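Long-range contacts in putative deoxyribonuclease yjjV (Escherichia coli, PDB 1ZZM), which probably acts as a metal-dependent hydrolase on ester bonds, as expected of a TatD-type putative deoxyribonuclease with two divalent metal cations per subunit: residues A[93-98]-A[126-131]; A[206-211]-A[219-224]. All blocks are in the same frame, centred on the assembly; numbering follows the deposited sequence.

Contact 1 of 2, residues A[93-98]-A[126-131]. With ZN (zinc ion), chain C; ZN (zinc ion), chain B.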
ATOM      1  N   VAL A  93       2.010   9.300   6.933  1.00 11.05           N
ATOM      2  CA  VAL A  93       2.902   9.569   5.827  1.00 11.25           C
ATOM      3  C   VAL A  93       2.295   9.622   4.455  1.00 13.12           C
ATOM      4  O   VAL A  93       3.025   9.848   3.482  1.00 12.38           O
ATOM      5  CB  VAL A  93       4.038   8.521   5.767  1.00 13.34           C
ATOM      6  CG1 VAL A  93       4.833   8.568   7.048  1.00 10.65           C
ATOM      7  CG2 VAL A  93       3.467   7.115   5.546  1.00 13.10           C
ATOM      8  N   ALA A  94       0.983   9.410   4.356  1.00  9.80           N
ATOM      9  CA  ALA A  94       0.346   9.393   3.051  1.00  9.09           C
ATOM     10  C   ALA A  94      -1.161   9.497   3.219  1.00 10.19           C
ATOM     11  O   ALA A  94      -1.680   9.267   4.314  1.00  9.97           O
ATOM     12  CB  ALA A  94       0.665   8.051   2.324  1.00  7.29           C
ATOM     13  N   VAL A  95      -1.826   9.832   2.119  1.00 10.03           N
ATOM     14  CA  VAL A  95      -3.275   9.888   2.053  1.00 11.64           C
ATOM     15  C   VAL A  95      -3.469   8.499   1.513  1.00 12.29           C
ATOM     16  O   VAL A  95      -3.118   8.134   0.374  1.00 10.97           O
ATOM     17  CB  VAL A  95      -3.785  10.926   1.093  1.00 12.68           C
ATOM     18  CG1 VAL A  95      -5.301  10.739   0.856  1.00 14.94           C
ATOM     19  CG2 VAL A  95      -3.508  12.298   1.682  1.00 13.80           C
ATOM     20  N   GLY A  96      -4.010   7.690   2.376  1.00 10.52           N
ATOM     21  CA  GLY A  96      -4.107   6.353   1.969  1.00 13.53           C
ATOM     22  C   GLY A  96      -4.966   5.421   2.728  1.00 16.23           C
ATOM     23  O   GLY A  96      -5.391   5.583   3.881  1.00 13.79           O
ATOM     24  N   GLU A  97      -5.236   4.677   1.672  1.00 21.22           N
ATOM     25  CA  GLU A  97      -5.856   3.614   0.964  1.00 12.82           C
ATOM     26  C   GLU A  97      -7.049   4.221   0.303  1.00 11.10           C
ATOM     27  O   GLU A  97      -8.137   4.309   0.855  1.00  8.15           O
ATOM     28  CB  GLU A  97      -6.108   2.238   1.535  1.00 10.92           C
ATOM     29  CG  GLU A  97      -6.076   1.436   0.192  1.00 13.86           C
ATOM     30  CD  GLU A  97      -5.923  -0.075   0.259  1.00  9.38           C
ATOM     31  OE1 GLU A  97      -5.881  -0.680   1.350  1.00 13.57           O
ATOM     32  OE2 GLU A  97      -5.838  -0.661  -0.839  1.00 10.52           O
ATOM     33  N   ILE A  98      -6.764   4.733  -0.888  1.00 10.15           N
ATOM     34  CA  ILE A  98      -7.786   5.334  -1.747  1.00  8.65           C
ATOM     35  C   ILE A  98      -7.570   4.632  -3.084  1.00 12.05           C
ATOM     36  O   ILE A  98      -6.561   3.946  -3.256  1.00  8.48           O
ATOM     37  CB  ILE A  98      -7.589   6.836  -1.935  1.00 11.12           C
ATOM     38  CG1 ILE A  98      -6.295   7.104  -2.713  1.00 10.97           C
ATOM     39  CG2 ILE A  98      -7.554   7.511  -0.578  1.00 10.25           C
ATOM     40  CD1 ILE A  98      -5.950   8.586  -2.793  1.00 12.07           C
ATOM     41  N   TYR A 126      -2.000  18.963   1.138  1.00 12.40           N
ATOM     42  CA  TYR A 126      -1.146  18.702   2.281  1.00 14.31           C
ATOM     43  C   TYR A 126       0.232  18.150   1.935  1.00 13.44           C
ATOM     44  O   TYR A 126       0.979  17.772   2.836  1.00 11.97           O
ATOM     45  CB  TYR A 126      -1.900  17.791   3.246  1.00 13.34           C
ATOM     46  CG  TYR A 126      -3.052  18.542   3.903  1.00 16.10           C
ATOM     47  CD1 TYR A 126      -2.791  19.525   4.857  1.00 15.16           C
ATOM     48  CD2 TYR A 126      -4.386  18.348   3.503  1.00 15.65           C
ATOM     49  CE1 TYR A 126      -3.810  20.303   5.407  1.00 18.60           C
ATOM     50  CE2 TYR A 126      -5.432  19.139   4.053  1.00 16.21           C
ATOM     51  CZ  TYR A 126      -5.121  20.108   5.006  1.00 18.85           C
ATOM     52  OH  TYR A 126      -6.099  20.880   5.599  1.00 15.67           O
ATOM     53  N   ASP A 127       0.532  18.100   0.632  1.00 12.99           N
ATOM     54  CA  ASP A 127       1.836  17.653   0.120  1.00 13.09           C
ATOM     55  C   ASP A 127       2.177  16.246   0.601  1.00 14.05           C
ATOM     56  O   ASP A 127       3.205  16.029   1.237  1.00 12.36           O
ATOM     57  CB  ASP A 127       2.894  18.683   0.587  1.00 18.32           C
ATOM     58  CG  ASP A 127       4.247  18.564  -0.157  1.00 20.74           C
ATOM     59  OD1 ASP A 127       4.292  18.109  -1.316  1.00 20.32           O
ATOM     60  OD2 ASP A 127       5.274  18.948   0.443  1.00 22.64           O
ATOM     61  N   LEU A 128       1.311  15.282   0.293  1.00 11.01           N
ATOM     62  CA  LEU A 128       1.533  13.894   0.719  1.00 12.04           C
ATOM     63  C   LEU A 128       1.401  12.939  -0.435  1.00 12.35           C
ATOM     64  O   LEU A 128       0.683  13.230  -1.390  1.00 16.13           O
ATOM     65  CB  LEU A 128       0.478  13.471   1.748  1.00 12.25           C
ATOM     66  CG  LEU A 128       0.571  14.172   3.101  1.00 13.58           C
ATOM     67  CD1 LEU A 128      -0.726  13.997   3.927  1.00 16.97           C
ATOM     68  CD2 LEU A 128       1.759  13.569   3.805  1.00 13.00           C
ATOM     69  N   PRO A 129       2.120  11.800  -0.386  1.00 11.34           N
ATOM     70  CA  PRO A 129       2.010  10.813  -1.455  1.00 12.84           C
ATOM     71  C   PRO A 129       0.719  10.034  -1.155  1.00 10.62           C
ATOM     72  O   PRO A 129       0.163  10.172  -0.069  1.00 13.15           O
ATOM     73  CB  PRO A 129       3.248   9.936  -1.263  1.00 11.00           C
ATOM     74  CG  PRO A 129       3.449   9.929   0.221  1.00 13.08           C
ATOM     75  CD  PRO A 129       3.137  11.406   0.607  1.00 13.29           C
ATOM     76  N   VAL A 130       0.253   9.220  -2.108  1.00 10.52           N
ATOM     77  CA  VAL A 130      -0.956   8.428  -1.918  1.00  8.50           C
ATOM     78  C   VAL A 130      -0.657   6.940  -2.015  1.00  9.88           C
ATOM     79  O   VAL A 130       0.284   6.510  -2.706  1.00 12.16           O
ATOM     80  CB  VAL A 130      -2.031   8.788  -2.980  1.00  8.42           C
ATOM     81  CG1 VAL A 130      -2.501  10.268  -2.769  1.00  5.17           C
ATOM     82  CG2 VAL A 130      -1.433   8.649  -4.403  1.00  8.52           C
ATOM     83  N   ILE A 131      -1.437   6.153  -1.289  1.00 10.81           N
ATOM     84  CA  ILE A 131      -1.337   4.690  -1.308  1.00 10.87           C
ATOM     85  C   ILE A 131      -2.606   4.303  -2.043  1.00 11.01           C
ATOM     86  O   ILE A 131      -3.734   4.531  -1.571  1.00 10.50           O
ATOM     87  CB  ILE A 131      -1.317   4.098   0.124  1.00  9.05           C
ATOM     88  CG1 ILE A 131       0.077   4.325   0.738  1.00  7.72           C
ATOM     89  CG2 ILE A 131      -1.650   2.590   0.089  1.00 10.56           C
ATOM     90  CD1 ILE A 131       0.220   3.777   2.213  1.00 10.19           C
TER
HETATM   91 ZN    ZN C 402      -5.963  -2.624  -1.639  1.00 12.72          ZN
HETATM   92 ZN    ZN B 401      -5.110  -2.523   1.490  1.00 12.45          ZN
HETATM   93  O   HOH W   1      -6.511  -3.249   0.222  1.00 10.79           O
HETATM   94  O   HOH W   2      -6.118  -4.989  -2.154  1.00 13.41           O

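Contact 2 of 2, residues A[206-211]-A[219-224]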
ATOM      1  N   THR A 206       2.562  -6.679   2.039  1.00 12.03           N
ATOM      2  CA  THR A 206       1.786  -7.923   2.167  1.00 13.82           C
ATOM      3  C   THR A 206       0.274  -7.753   1.940  1.00 14.06           C
ATOM      4  O   THR A 206      -0.396  -8.679   1.471  1.00 13.55           O
ATOM      5  CB  THR A 206       1.865  -8.593   3.572  1.00  9.44           C
ATOM      6  OG1 THR A 206       1.365  -7.677   4.561  1.00 12.89           O
ATOM      7  CG2 THR A 206       3.313  -9.056   3.899  1.00 10.26           C
ATOM      8  N   ASP A 207      -0.255  -6.578   2.274  1.00 12.82           N
ATOM      9  CA  ASP A 207      -1.691  -6.294   2.272  1.00 12.56           C
ATOM     10  C   ASP A 207      -2.333  -7.226   3.323  1.00 16.43           C
ATOM     11  O   ASP A 207      -3.521  -7.542   3.249  1.00 13.02           O
ATOM     12  CB  ASP A 207      -2.386  -6.494   0.900  1.00 16.58           C
ATOM     13  CG  ASP A 207      -3.797  -5.855   0.860  1.00 16.10           C
ATOM     14  OD1 ASP A 207      -4.095  -4.982   1.698  1.00 16.33           O
ATOM     15  OD2 ASP A 207      -4.619  -6.196  -0.009  1.00 18.99           O
ATOM     16  N   ALA A 208      -1.552  -7.676   4.304  1.00 14.91           N
ATOM     17  CA  ALA A 208      -2.129  -8.561   5.338  1.00 16.69           C
ATOM     18  C   ALA A 208      -3.283  -7.848   6.038  1.00 16.31           C
ATOM     19  O   ALA A 208      -3.223  -6.648   6.300  1.00 13.26           O
ATOM     20  CB  ALA A 208      -1.054  -8.969   6.370  1.00 16.22           C
ATOM     21  N   PRO A 209      -4.307  -8.603   6.464  1.00 13.94           N
ATOM     22  CA  PRO A 209      -4.485 -10.049   6.372  1.00 15.12           C
ATOM     23  C   PRO A 209      -4.940 -10.606   5.030  1.00 15.14           C
ATOM     24  O   PRO A 209      -5.127 -11.810   4.904  1.00 18.64           O
ATOM     25  CB  PRO A 209      -5.497 -10.314   7.493  1.00 13.55           C
ATOM     26  CG  PRO A 209      -6.414  -9.182   7.313  1.00 12.57           C
ATOM     27  CD  PRO A 209      -5.465  -7.988   7.132  1.00 13.57           C
ATOM     28  N   ASP A 210      -5.137  -9.761   4.028  1.00 13.56           N
ATOM     29  CA  ASP A 210      -5.568 -10.309   2.727  1.00 18.55           C
ATOM     30  C   ASP A 210      -4.361 -10.734   1.879  1.00 16.90           C
ATOM     31  O   ASP A 210      -3.218 -10.648   2.347  1.00 14.80           O
ATOM     32  CB  ASP A 210      -6.414  -9.274   1.974  1.00 23.24           C
ATOM     33  CG  ASP A 210      -7.666  -8.861   2.754  1.00 27.74           C
ATOM     34  OD1 ASP A 210      -8.180  -9.672   3.566  1.00 31.47           O
ATOM     35  OD2 ASP A 210      -8.159  -7.728   2.541  1.00 32.71           O
ATOM     36  N   MET A 211      -4.628 -11.198   0.651  1.00 16.52           N
ATOM     37  CA  MET A 211      -3.587 -11.639  -0.286  1.00 19.35           C
ATOM     38  C   MET A 211      -2.600 -12.688   0.285  1.00 17.80           C
ATOM     39  O   MET A 211      -1.382 -12.509   0.248  1.00 16.16           O
ATOM     40  CB  MET A 211      -2.840 -10.391  -0.835  1.00 21.93           C
ATOM     41  CG  MET A 211      -3.789  -9.351  -1.556  1.00 27.44           C
ATOM     42  SD  MET A 211      -3.059  -7.809  -2.355  1.00 32.10           S
ATOM     43  CE  MET A 211      -2.604  -8.440  -3.985  1.00 34.44           C
ATOM     44  N   GLN A 219      -5.691 -19.213   5.802  1.00 31.68           N
ATOM     45  CA  GLN A 219      -5.425 -18.545   7.080  1.00 30.65           C
ATOM     46  C   GLN A 219      -4.986 -17.107   6.781  1.00 27.24           C
ATOM     47  O   GLN A 219      -4.503 -16.806   5.694  1.00 25.09           O
ATOM     48  CB  GLN A 219      -4.336 -19.282   7.877  1.00 31.39           C
ATOM     49  CG  GLN A 219      -2.937 -19.255   7.281  1.00 36.42           C
ATOM     50  CD  GLN A 219      -1.979 -20.238   7.958  1.00 40.08           C
ATOM     51  OE1 GLN A 219      -1.786 -20.207   9.181  1.00 42.43           O
ATOM     52  NE2 GLN A 219      -1.373 -21.115   7.160  1.00 42.03           N
ATOM     53  N   PRO A 220      -5.129 -16.207   7.750  1.00 25.34           N
ATOM     54  CA  PRO A 220      -4.716 -14.829   7.454  1.00 21.28           C
ATOM     55  C   PRO A 220      -3.265 -14.602   7.076  1.00 16.19           C
ATOM     56  O   PRO A 220      -2.357 -15.284   7.548  1.00 14.47           O
ATOM     57  CB  PRO A 220      -5.119 -14.060   8.718  1.00 22.78           C
ATOM     58  CG  PRO A 220      -5.161 -15.111   9.785  1.00 27.46           C
ATOM     59  CD  PRO A 220      -5.688 -16.334   9.105  1.00 24.81           C
ATOM     60  N   ASN A 221      -3.052 -13.630   6.190  1.00 15.21           N
ATOM     61  CA  ASN A 221      -1.706 -13.263   5.788  1.00 13.51           C
ATOM     62  C   ASN A 221      -1.194 -12.425   6.971  1.00 10.26           C
ATOM     63  O   ASN A 221      -1.975 -11.868   7.730  1.00 11.57           O
ATOM     64  CB  ASN A 221      -1.752 -12.399   4.508  1.00 13.91           C
ATOM     65  CG  ASN A 221      -0.401 -12.301   3.827  1.00 12.83           C
ATOM     66  OD1 ASN A 221       0.525 -13.003   4.190  1.00 13.84           O
ATOM     67  ND2 ASN A 221      -0.294 -11.443   2.807  1.00 14.18           N
ATOM     68  N   ARG A 222       0.115 -12.334   7.126  1.00 11.74           N
ATOM     69  CA  ARG A 222       0.704 -11.590   8.234  1.00 13.45           C
ATOM     70  C   ARG A 222       1.897 -10.809   7.682  1.00 12.68           C
ATOM     71  O   ARG A 222       2.515 -11.221   6.707  1.00 13.73           O
ATOM     72  CB  ARG A 222       1.158 -12.573   9.334  1.00 12.12           C
ATOM     73  CG  ARG A 222       0.037 -13.442   9.893  1.00 11.55           C
ATOM     74  CD  ARG A 222       0.543 -14.213  11.132  1.00 15.78           C
ATOM     75  NE  ARG A 222       0.969 -13.311  12.197  1.00 15.50           N
ATOM     76  CZ  ARG A 222       0.174 -12.852  13.158  1.00 11.13           C
ATOM     77  NH1 ARG A 222      -1.087 -13.229  13.199  1.00 14.67           N
ATOM     78  NH2 ARG A 222       0.631 -11.986  14.065  1.00 10.46           N
ATOM     79  N   PRO A 223       2.236  -9.667   8.301  1.00 14.13           N
ATOM     80  CA  PRO A 223       3.361  -8.866   7.797  1.00 14.12           C
ATOM     81  C   PRO A 223       4.714  -9.550   7.712  1.00 15.21           C
ATOM     82  O   PRO A 223       5.519  -9.188   6.853  1.00 13.23           O
ATOM     83  CB  PRO A 223       3.349  -7.622   8.707  1.00 14.55           C
ATOM     84  CG  PRO A 223       2.755  -8.177  10.005  1.00 14.05           C
ATOM     85  CD  PRO A 223       1.640  -9.067   9.508  1.00 11.31           C
ATOM     86  N   GLU A 224       4.974 -10.557   8.550  1.00 13.53           N
ATOM     87  CA  GLU A 224       6.263 -11.231   8.458  1.00 13.41           C
ATOM     88  C   GLU A 224       6.404 -11.920   7.099  1.00 14.01           C
ATOM     89  O   GLU A 224       7.509 -12.253   6.692  1.00 13.72           O
ATOM     90  CB  GLU A 224       6.457 -12.271   9.594  1.00 15.17           C
ATOM     91  CG  GLU A 224       5.304 -13.221   9.751  1.00 16.13           C
ATOM     92  CD  GLU A 224       4.247 -12.690  10.691  1.00 19.07           C
ATOM     93  OE1 GLU A 224       3.993 -11.463  10.694  1.00 17.41           O
ATOM     94  OE2 GLU A 224       3.655 -13.493  11.439  1.00 17.59           O
TER

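Contact 1 of 2, residues A[93-98]-A[126-131]
I131 sets its CB over the bare CA of G96, 4.0 Å away, in a hollow that exists because this neighbour is a glycine: a CB on G96 would run into I131 CB. Beside it A94 offers a small bump. Its methyl fits between the pyrrolidine ring of P129 and the side chain of I131, with CB 4.0 Å from P129 CG and 4.1 Å from I131 CG1, and F256 of helix 241-256 covers this group.

The opposite face carries V95 and V130, with L128 and I98 at the two ends. L128 and V95 cross at about a right angle, branch against branch, CD1 touching CG2. I98 crosses V130 in the same manner; its extended chain, with CD1 anti to CA (chi2 -173°), brings CD1 to 3.8 Å from V130 CG1. These are neighbouring parallel strands of a TIM barrel, joined by helix 109-125 in a beta-alpha-beta unit, and A123 of that helix packs on both V95 and V130.

The backbones are tied by V95 N to P129 O at 3.0 Å, I131 N to V95 O and I98 N to I131 O, the last with a nearly straight N-H...O angle of 170°. Between the two bonded residues of its own segment, E97 turns away from 126-131, its chain extended toward the metals. OE1 binds the chain B zinc at 2.0 Å, in a site completed by H9, H11 and D207, while OE2 binds the chain C zinc at 2.1 Å, alongside H133 and H157; one water bridges the same two ions.

Contact 2 of 2, residues A[206-211]-A[219-224]
The side-chain amide nitrogen of N221 faces three backbone carbonyls of 206-211. ND2 donates to D210 O over 3.1 Å, with the N-H in the carbonyl plane and the oxygen close to the plane of the amide. M211 O is equally near ND2, at 3.0 Å, but at too poor an angle to count as a bond, and T206 O lies 3.1 Å from it. CG stands anti to the backbone N (chi1 -164°), beside D210 O and M211 O, and a chi2 of 10° then turns ND2 to the carbonyls. The other end of the amide turns back on its own segment, where OD1 takes a weak bond from R222 N. An alanine here would probably leave D210 O without the ND2 donor and open a gap among the three carbonyls.

The contact lies within the long loop that follows strand 202-204 of the TIM barrel and carries the zinc ligand D207. T206 OG1 accepts from A208 N in an ST turn and is also hydrogen-bonded to D7 OD2, so that the turn spanning D207 is tied to D7.

A second tie runs from N221 N to P209 O, 3.0 Å, with the donor above the carbonyl plane. P209 follows a cis peptide bond. Its CB meets P220 CB at 4.0 Å, while A208 CB lies 3.3 Å from N221 O. That oxygen is buried without any hydrogen-bond partner, although P209 CA-H points at it. Farther along, T206 CG2 rests against the backbone oxygens of R222 and P223.

Contact 1 belongs to the barrel core and contact 2 to a partly buried loop, the two centres being about 21 Å apart on opposite sides of the chain's centre. The first joins two strands of one beta-alpha-beta unit through parallel backbone pairing and branched aliphatic side chains. The second has no regular secondary structure and depends on one asparagine, proline rings and irregularly placed carbonyls. They do not touch, yet each supplies a zinc ligand, E97 and D207, to the metal centre. Within contact 2, P209 and D210 also line the pocket occupied by a bound polyether, which probably came from the crystallisation liquor.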